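Local structure of ATP-dependent DNA helicase (Mycobacterium smegmatis, 5V9X) at residues 141-146 against 150-155; 173-178 against 537-542. The protein unwinds RNA:DNA duplexes as a 3'-to-5' helicase, using ATP hydrolysis to move along a single-stranded DNA tracking strand. All blocks are in the same frame, centred on the assembly; numbering follows the deposited sequence.

Contact 1 of 2, residues 141-146 against 150-155; sequences GVRSGD and NQRRAM. With nucleotides of chain B.
R152 NH2 donates to OP1 of DG11 of chain B at 2.8 Å and, weakly, to the carbonyl oxygen G145 O at 3.3 Å. The donor belongs to the helix of a beta-alpha-beta unit (strand 140-143, helix 149-157, strand 162-165) at the edge of the first parallel sheet, and G145 to the loop that links strand and helix. R143, on the strand side of the contact, sends its guanidinium to the same DNA. Bent at chi2 (60°), its chain crosses that of R152 at about a right angle. The two guanidinium groups stack with centres 4.1 Å apart and planes at 29°, R152 CD lying over the centre of the R143 group. They can probably lie so close because both donate to the DG12 phosphate of chain B: R143 NH2 to OP1, R152 NH1 weakly to OP2 at 2.7 Å. R152 NE turns back to T147 O, which helps fix the guanidinium's rotation. Glycine suits position 145 because a CB would face the DC10 phosphate of chain B; without one, G145 N comes close enough to bond its OP2 at 2.9 Å. Farther back, flexible M155 lies against the strand, its CE near R143 CB and 3.3 Å from V142 O.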
loop_
_atom_site.group_PDB
_atom_site.type_symbol
_atom_site.label_atom_id
_atom_site.label_comp_id
_atom_site.label_asym_id
_atom_site.label_seq_id
_atom_site.Cartn_x
_atom_site.Cartn_y
_atom_site.Cartn_z
ATOM N N GLY A 141 -24.265 8.812 7.116
ATOM C CA GLY A 141 -23.585 9.899 6.452
ATOM C C GLY A 141 -22.177 9.507 6.049
ATOM O O GLY A 141 -21.566 8.607 6.628
ATOM N N VAL A 142 -21.670 10.202 5.033
ATOM C CA VAL A 142 -20.309 10.014 4.542
ATOM C C VAL A 142 -19.582 11.345 4.647
ATOM O O VAL A 142 -20.055 12.361 4.119
ATOM C CB VAL A 142 -20.277 9.494 3.097
ATOM C CG1 VAL A 142 -18.845 9.456 2.582
ATOM C CG2 VAL A 142 -20.889 8.119 3.024
ATOM N N ARG A 143 -18.434 11.339 5.320
ATOM C CA ARG A 143 -17.566 12.507 5.415
ATOM C C ARG A 143 -16.213 12.146 4.819
ATOM O O ARG A 143 -15.459 11.362 5.406
ATOM C CB ARG A 143 -17.423 12.976 6.860
ATOM C CG ARG A 143 -16.296 13.975 7.073
ATOM C CD ARG A 143 -16.476 15.237 6.237
ATOM N NE ARG A 143 -15.286 16.078 6.293
ATOM C CZ ARG A 143 -14.989 16.883 7.308
ATOM N NH1 ARG A 143 -15.797 16.959 8.357
ATOM N NH2 ARG A 143 -13.881 17.613 7.279
ATOM N N SER A 144 -15.914 12.709 3.652
ATOM C CA SER A 144 -14.613 12.560 3.015
ATOM C C SER A 144 -14.211 13.922 2.464
ATOM O O SER A 144 -14.877 14.932 2.707
ATOM C CB SER A 144 -14.655 11.487 1.920
ATOM O OG SER A 144 -15.348 11.962 0.777
ATOM N N GLY A 145 -13.113 13.949 1.708
ATOM C CA GLY A 145 -12.688 15.182 1.070
ATOM C C GLY A 145 -13.662 15.701 0.034
ATOM O O GLY A 145 -13.648 16.897 -0.274
ATOM N N ASP A 146 -14.516 14.832 -0.506
ATOM C CA ASP A 146 -15.481 15.236 -1.519
ATOM C C ASP A 146 -16.705 15.929 -0.941
ATOM O O ASP A 146 -17.513 16.466 -1.709
ATOM C CB ASP A 146 -15.925 14.019 -2.335
ATOM C CG ASP A 146 -14.788 13.399 -3.116
ATOM O OD1 ASP A 146 -13.915 14.152 -3.597
ATOM O OD2 ASP A 146 -14.765 12.158 -3.245
ATOM N N ASN A 150 -21.078 23.064 2.713
ATOM C CA ASN A 150 -22.425 23.179 3.264
ATOM C C ASN A 150 -22.928 21.851 3.815
ATOM O O ASN A 150 -23.678 21.833 4.797
ATOM C CB ASN A 150 -23.383 23.717 2.200
ATOM C CG ASN A 150 -23.243 22.998 0.873
ATOM O OD1 ASN A 150 -22.494 23.431 -0.006
ATOM N ND2 ASN A 150 -23.963 21.891 0.722
ATOM N N GLN A 151 -22.527 20.731 3.209
ATOM C CA GLN A 151 -22.942 19.433 3.728
ATOM C C GLN A 151 -22.181 19.060 4.994
ATOM O O GLN A 151 -22.741 18.395 5.873
ATOM C CB GLN A 151 -22.763 18.352 2.659
ATOM C CG GLN A 151 -23.358 17.002 3.039
ATOM C CD GLN A 151 -23.146 15.945 1.973
ATOM O OE1 GLN A 151 -22.930 16.261 0.802
ATOM N NE2 GLN A 151 -23.201 14.679 2.375
ATOM N N ARG A 152 -20.913 19.468 5.106
ATOM C CA ARG A 152 -20.176 19.245 6.346
ATOM C C ARG A 152 -20.835 19.972 7.508
ATOM O O ARG A 152 -20.902 19.444 8.624
ATOM C CB ARG A 152 -18.726 19.705 6.196
ATOM C CG ARG A 152 -17.983 19.087 5.029
ATOM C CD ARG A 152 -16.518 19.487 5.030
ATOM N NE ARG A 152 -15.810 18.957 3.868
ATOM C CZ ARG A 152 -14.487 18.939 3.745
ATOM N NH1 ARG A 152 -13.722 19.416 4.717
ATOM N NH2 ARG A 152 -13.928 18.439 2.653
ATOM N N ARG A 153 -21.320 21.193 7.265
ATOM C CA ARG A 153 -22.039 21.931 8.298
ATOM C C ARG A 153 -23.338 21.229 8.673
ATOM O O ARG A 153 -23.741 21.237 9.840
ATOM C CB ARG A 153 -22.319 23.358 7.824
ATOM C CG ARG A 153 -21.175 24.338 8.049
ATOM C CD ARG A 153 -20.909 25.181 6.809
ATOM N NE ARG A 153 -22.135 25.736 6.243
ATOM C CZ ARG A 153 -22.195 26.370 5.077
ATOM N NH1 ARG A 153 -21.096 26.528 4.350
ATOM N NH2 ARG A 153 -23.352 26.843 4.633
ATOM N N ALA A 154 -24.005 20.614 7.694
ATOM C CA ALA A 154 -25.249 19.907 7.976
ATOM C C ALA A 154 -25.003 18.617 8.746
ATOM O O ALA A 154 -25.870 18.181 9.512
ATOM C CB ALA A 154 -25.995 19.612 6.675
ATOM N N MET A 155 -23.840 17.993 8.557
ATOM C CA MET A 155 -23.504 16.770 9.274
ATOM C C MET A 155 -22.978 17.028 10.679
ATOM O O MET A 155 -22.847 16.076 11.457
ATOM C CB MET A 155 -22.477 15.958 8.484
ATOM C CG MET A 155 -23.083 15.135 7.367
ATOM S SD MET A 155 -21.907 13.971 6.669
ATOM C CE MET A 155 -20.769 15.095 5.881
ATOM P P DG B 12 -12.458 20.616 7.954
ATOM O OP1 DG B 12 -12.682 19.333 8.657
ATOM O OP2 DG B 12 -13.335 21.009 6.828
ATOM O "O5'" DG B 12 -12.490 21.773 9.042
ATOM C "C5'" DG B 12 -11.458 21.848 9.999
ATOM C "C4'" DG B 12 -11.341 23.253 10.537
ATOM O "O4'" DG B 12 -10.980 24.146 9.460
ATOM C "C3'" DG B 12 -12.625 23.801 11.154
ATOM O "O3'" DG B 12 -12.363 24.240 12.469
ATOM C "C2'" DG B 12 -13.037 24.954 10.232
ATOM C "C1'" DG B 12 -11.734 25.327 9.543
ATOM N N9 DG B 12 -11.922 25.829 8.187
ATOM C C8 DG B 12 -12.802 25.352 7.245
ATOM N N7 DG B 12 -12.747 25.993 6.110
ATOM C C5 DG B 12 -11.763 26.953 6.311
ATOM C C6 DG B 12 -11.262 27.942 5.430
ATOM O O6 DG B 12 -11.603 28.172 4.261
ATOM N N1 DG B 12 -10.268 28.712 6.031
ATOM C C2 DG B 12 -9.815 28.545 7.319
ATOM N N2 DG B 12 -8.849 29.385 7.723
ATOM N N3 DG B 12 -10.275 27.622 8.154
ATOM C C4 DG B 12 -11.244 26.865 7.584
ATOM P P DC B 10 -10.061 12.262 2.368
ATOM O OP1 DC B 10 -10.631 12.148 3.729
ATOM O OP2 DC B 10 -10.936 12.145 1.182
ATOM O "O5'" DC B 10 -9.305 13.660 2.242
ATOM C "C5'" DC B 10 -8.545 14.152 3.322
ATOM C "C4'" DC B 10 -7.874 15.453 2.937
ATOM O "O4'" DC B 10 -6.741 15.179 2.080
ATOM C "C3'" DC B 10 -8.769 16.428 2.162
ATOM O "O3'" DC B 10 -8.812 17.667 2.825
ATOM C "C2'" DC B 10 -8.091 16.552 0.794
ATOM C "C1'" DC B 10 -6.654 16.204 1.128
ATOM N N1 DC B 10 -5.874 15.711 -0.038
ATOM C C2 DC B 10 -4.560 16.148 -0.218
ATOM O O2 DC B 10 -4.070 16.931 0.607
ATOM N N3 DC B 10 -3.857 15.697 -1.288
ATOM C C4 DC B 10 -4.427 14.851 -2.150
ATOM N N4 DC B 10 -3.699 14.434 -3.192
ATOM C C5 DC B 10 -5.770 14.398 -1.983
ATOM C C6 DC B 10 -6.449 14.849 -0.925
ATOM P P DG B 11 -10.174 18.515 2.846
ATOM O OP1 DG B 11 -11.297 17.553 2.913
ATOM O OP2 DG B 11 -10.100 19.515 1.759
ATOM O "O5'" DG B 11 -10.096 19.316 4.220
ATOM C "C5'" DG B 11 -9.091 20.290 4.410
ATOM C "C4'" DG B 11 -9.196 20.878 5.797
ATOM O "O4'" DG B 11 -8.387 22.070 5.879
ATOM C "C3'" DG B 11 -10.611 21.274 6.213
ATOM O "O3'" DG B 11 -10.939 20.645 7.437
ATOM C "C2'" DG B 11 -10.561 22.802 6.343
ATOM C "C1'" DG B 11 -9.083 23.072 6.575
ATOM N N9 DG B 11 -8.634 24.359 6.058
ATOM C C8 DG B 11 -8.125 25.415 6.776
ATOM N N7 DG B 11 -7.797 26.436 6.033
ATOM C C5 DG B 11 -8.101 26.027 4.741
ATOM C C6 DG B 11 -7.961 26.710 3.511
ATOM O O6 DG B 11 -7.526 27.852 3.312
ATOM N N1 DG B 11 -8.391 25.933 2.437
ATOM C C2 DG B 11 -8.892 24.656 2.542
ATOM N N2 DG B 11 -9.255 24.060 1.396
ATOM N N3 DG B 11 -9.027 24.004 3.688
ATOM C C4 DG B 11 -8.613 24.749 4.741
#

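Contact 2 of 2, residues 173-178 against 537-542; sequences MLTSAA and GAQRLA. With nucleotides of chain B.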
loop_
_atom_site.group_PDB
_atom_site.type_symbol
_atom_site.label_atom_id
_atom_site.label_comp_id
_atom_site.label_asym_id
_atom_site.label_seq_id
_atom_site.Cartn_x
_atom_site.Cartn_y
_atom_site.Cartn_z
ATOM N N MET A 173 -11.996 15.813 11.869
ATOM C CA MET A 173 -13.116 16.013 12.782
ATOM C C MET A 173 -12.646 16.046 14.230
ATOM O O MET A 173 -13.171 16.815 15.043
ATOM C CB MET A 173 -14.158 14.918 12.577
ATOM C CG MET A 173 -14.711 14.856 11.167
ATOM S SD MET A 173 -16.036 13.653 11.019
ATOM C CE MET A 173 -17.235 14.349 12.159
ATOM N N LEU A 174 -11.660 15.215 14.572
ATOM C CA LEU A 174 -11.112 15.221 15.923
ATOM C C LEU A 174 -10.315 16.484 16.220
ATOM O O LEU A 174 -10.054 16.778 17.393
ATOM C CB LEU A 174 -10.233 13.989 16.133
ATOM C CG LEU A 174 -10.971 12.652 16.135
ATOM C CD1 LEU A 174 -9.990 11.503 15.977
ATOM C CD2 LEU A 174 -11.781 12.500 17.409
ATOM N N THR A 175 -9.925 17.233 15.193
ATOM C CA THR A 175 -9.158 18.463 15.345
ATOM C C THR A 175 -10.015 19.676 14.983
ATOM O O THR A 175 -9.549 20.642 14.377
ATOM C CB THR A 175 -7.887 18.404 14.499
ATOM O OG1 THR A 175 -7.314 17.095 14.608
ATOM C CG2 THR A 175 -6.857 19.421 14.983
ATOM N N SER A 176 -11.289 19.627 15.356
ATOM C CA SER A 176 -12.222 20.714 15.092
ATOM C C SER A 176 -13.428 20.525 15.999
ATOM O O SER A 176 -13.498 19.572 16.780
ATOM C CB SER A 176 -12.629 20.755 13.616
ATOM O OG SER A 176 -13.180 19.516 13.203
ATOM N N ALA A 177 -14.385 21.449 15.890
ATOM C CA ALA A 177 -15.610 21.359 16.674
ATOM C C ALA A 177 -16.485 20.180 16.268
ATOM O O ALA A 177 -17.453 19.880 16.975
ATOM C CB ALA A 177 -16.402 22.661 16.555
ATOM N N ALA A 178 -16.169 19.507 15.160
ATOM C CA ALA A 178 -16.951 18.355 14.730
ATOM C C ALA A 178 -16.810 17.170 15.676
ATOM O O ALA A 178 -17.670 16.281 15.665
ATOM C CB ALA A 178 -16.539 17.939 13.316
ATOM N N GLY A 537 -2.521 29.583 14.859
ATOM C CA GLY A 537 -2.551 28.858 13.607
ATOM C C GLY A 537 -2.185 27.394 13.687
ATOM O O GLY A 537 -1.989 26.767 12.640
ATOM N N ALA A 538 -2.086 26.824 14.889
ATOM C CA ALA A 538 -1.731 25.414 15.005
ATOM C C ALA A 538 -2.797 24.525 14.380
ATOM O O ALA A 538 -2.478 23.576 13.653
ATOM C CB ALA A 538 -1.514 25.044 16.471
ATOM N N GLN A 539 -4.072 24.819 14.646
ATOM C CA GLN A 539 -5.151 24.015 14.082
ATOM C C GLN A 539 -5.147 24.081 12.561
ATOM O O GLN A 539 -5.216 23.050 11.884
ATOM C CB GLN A 539 -6.499 24.478 14.631
ATOM C CG GLN A 539 -7.665 23.634 14.159
ATOM C CD GLN A 539 -8.990 24.353 14.280
ATOM O OE1 GLN A 539 -9.045 25.583 14.261
ATOM N NE2 GLN A 539 -10.070 23.588 14.402
ATOM N N ARG A 540 -5.069 25.294 12.003
ATOM C CA ARG A 540 -5.012 25.432 10.551
ATOM C C ARG A 540 -3.791 24.729 9.977
ATOM O O ARG A 540 -3.815 24.277 8.825
ATOM C CB ARG A 540 -5.010 26.909 10.156
ATOM C CG ARG A 540 -5.319 27.142 8.686
ATOM C CD ARG A 540 -5.270 28.612 8.315
ATOM N NE ARG A 540 -5.795 28.840 6.971
ATOM C CZ ARG A 540 -5.661 29.979 6.297
ATOM N NH1 ARG A 540 -5.009 31.001 6.836
ATOM N NH2 ARG A 540 -6.176 30.094 5.080
ATOM N N LEU A 541 -2.720 24.619 10.764
ATOM C CA LEU A 541 -1.541 23.891 10.315
ATOM C C LEU A 541 -1.791 22.387 10.293
ATOM O O LEU A 541 -1.370 21.696 9.357
ATOM C CB LEU A 541 -0.356 24.221 11.217
ATOM C CG LEU A 541 0.871 23.336 11.025
ATOM C CD1 LEU A 541 1.477 23.553 9.651
ATOM C CD2 LEU A 541 1.880 23.624 12.109
ATOM N N ALA A 542 -2.473 21.863 11.314
ATOM C CA ALA A 542 -2.695 20.423 11.388
ATOM C C ALA A 542 -3.725 19.966 10.363
ATOM O O ALA A 542 -3.558 18.915 9.736
ATOM C CB ALA A 542 -3.130 20.030 12.799
ATOM P P DA B 13 -13.569 24.572 13.476
ATOM O OP1 DA B 13 -13.331 23.808 14.720
ATOM O OP2 DA B 13 -14.851 24.420 12.756
ATOM O "O5'" DA B 13 -13.366 26.124 13.779
ATOM C "C5'" DA B 13 -12.057 26.674 13.770
ATOM C "C4'" DA B 13 -12.105 28.175 13.567
ATOM O "O4'" DA B 13 -12.277 28.473 12.157
ATOM C "C3'" DA B 13 -13.245 28.885 14.290
ATOM O "O3'" DA B 13 -12.805 30.151 14.749
ATOM C "C2'" DA B 13 -14.304 29.019 13.201
ATOM C "C1'" DA B 13 -13.444 29.248 11.971
ATOM N N9 DA B 13 -14.083 28.821 10.734
ATOM C C8 DA B 13 -15.139 27.962 10.605
ATOM N N7 DA B 13 -15.504 27.755 9.362
ATOM C C5 DA B 13 -14.625 28.530 8.626
ATOM C C6 DA B 13 -14.481 28.748 7.241
ATOM N N6 DA B 13 -15.265 28.174 6.321
ATOM N N1 DA B 13 -13.501 29.582 6.838
ATOM C C2 DA B 13 -12.719 30.154 7.763
ATOM N N3 DA B 13 -12.757 30.025 9.087
ATOM C C4 DA B 13 -13.742 29.192 9.456
ATOM P P DG B 12 -12.458 20.616 7.954
ATOM O OP1 DG B 12 -12.682 19.333 8.657
ATOM O OP2 DG B 12 -13.335 21.009 6.828
ATOM O "O5'" DG B 12 -12.490 21.773 9.042
ATOM C "C5'" DG B 12 -11.458 21.848 9.999
ATOM C "C4'" DG B 12 -11.341 23.253 10.537
ATOM O "O4'" DG B 12 -10.980 24.146 9.460
ATOM C "C3'" DG B 12 -12.625 23.801 11.154
ATOM O "O3'" DG B 12 -12.363 24.240 12.469
ATOM C "C2'" DG B 12 -13.037 24.954 10.232
ATOM C "C1'" DG B 12 -11.734 25.327 9.543
ATOM N N9 DG B 12 -11.922 25.829 8.187
ATOM C C8 DG B 12 -12.802 25.352 7.245
ATOM N N7 DG B 12 -12.747 25.993 6.110
ATOM C C5 DG B 12 -11.763 26.953 6.311
ATOM C C6 DG B 12 -11.262 27.942 5.430
ATOM O O6 DG B 12 -11.603 28.172 4.261
ATOM N N1 DG B 12 -10.268 28.712 6.031
ATOM C C2 DG B 12 -9.815 28.545 7.319
ATOM N N2 DG B 12 -8.849 29.385 7.723
ATOM N N3 DG B 12 -10.275 27.622 8.154
ATOM C C4 DG B 12 -11.244 26.865 7.584
ATOM P P DG B 11 -10.174 18.515 2.846
ATOM O OP1 DG B 11 -11.297 17.553 2.913
ATOM O OP2 DG B 11 -10.100 19.515 1.759
ATOM O "O5'" DG B 11 -10.096 19.316 4.220
ATOM C "C5'" DG B 11 -9.091 20.290 4.410
ATOM C "C4'" DG B 11 -9.196 20.878 5.797
ATOM O "O4'" DG B 11 -8.387 22.070 5.879
ATOM C "C3'" DG B 11 -10.611 21.274 6.213
ATOM O "O3'" DG B 11 -10.939 20.645 7.437
ATOM C "C2'" DG B 11 -10.561 22.802 6.343
ATOM C "C1'" DG B 11 -9.083 23.072 6.575
ATOM N N9 DG B 11 -8.634 24.359 6.058
ATOM C C8 DG B 11 -8.125 25.415 6.776
ATOM N N7 DG B 11 -7.797 26.436 6.033
ATOM C C5 DG B 11 -8.101 26.027 4.741
ATOM C C6 DG B 11 -7.961 26.710 3.511
ATOM O O6 DG B 11 -7.526 27.852 3.312
ATOM N N1 DG B 11 -8.391 25.933 2.437
ATOM C C2 DG B 11 -8.892 24.656 2.542
ATOM N N2 DG B 11 -9.255 24.060 1.396
ATOM N N3 DG B 11 -9.027 24.004 3.688
ATOM C C4 DG B 11 -8.613 24.749 4.741
#
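Where the chain leaves helix 167-174, its backbone passes the first turn of helix 538-543 most closely at T175 and Q539, whose CA atoms are 7.0 Å apart. This is an interdomain contact, small in area, between the first RecA-like domain of the helicase and its winged-helix domain, with the DNA strand running alongside. Q539 carries it. With CG anti to the backbone N (chi1 -176°) and the rest of the chain extended, the side chain reaches across, and Q539 NE2 donates to T175 O at 3.0 Å. That bond is nearly straight (173°) and lies in the glutamine's amide plane, although the donor is tilted out of the plane of the T175 carbonyl. Glutamine suits the place because one amide nitrogen has two hydrogens to give: Q539 NE2 also bonds OP1 of DA13 of chain B at 3.3 Å. OP1 of DA13 of chain B accepts from A177 N as well, at 2.8 Å, so both domains grip it. Nearby, T175 CG2 meets A542 CB at 4.4 Å, a methyl-to-methyl touch beside A470 of helix 461-471, while T175 OG1 turns back to F171 O and R211. Next to Q539, the extended R540 meets the Hoogsteen edge of a guanine: R540 NE donates to N7 of DG11 of chain B at 3.3 Å, R540 NH2 to O6 of the same base at 3.2 Å, and N2 of DG12 of chain B lies over one guanidinium face.

How the contacts relate
Contact 1 comes first along the chain and closes before contact 2 opens; their centres are about 16 Å apart, on the same side of the chain's centre. Contact 1 is local, within the beta-alpha-beta unit at the edge of the first RecA-like sheet. Contact 2 takes its first segment from helix 167-174, which follows that unit's second strand, and the loop after it, but its partner from the winged-helix region more than 350 residues later. The two meet directly where R143 NH1 packs on M173 CG, 3.7 Å apart. Between them they follow consecutive nucleotides of chain B, from DC10 to DA13, consistent with a continuous track for the tracking strand shared by two domains.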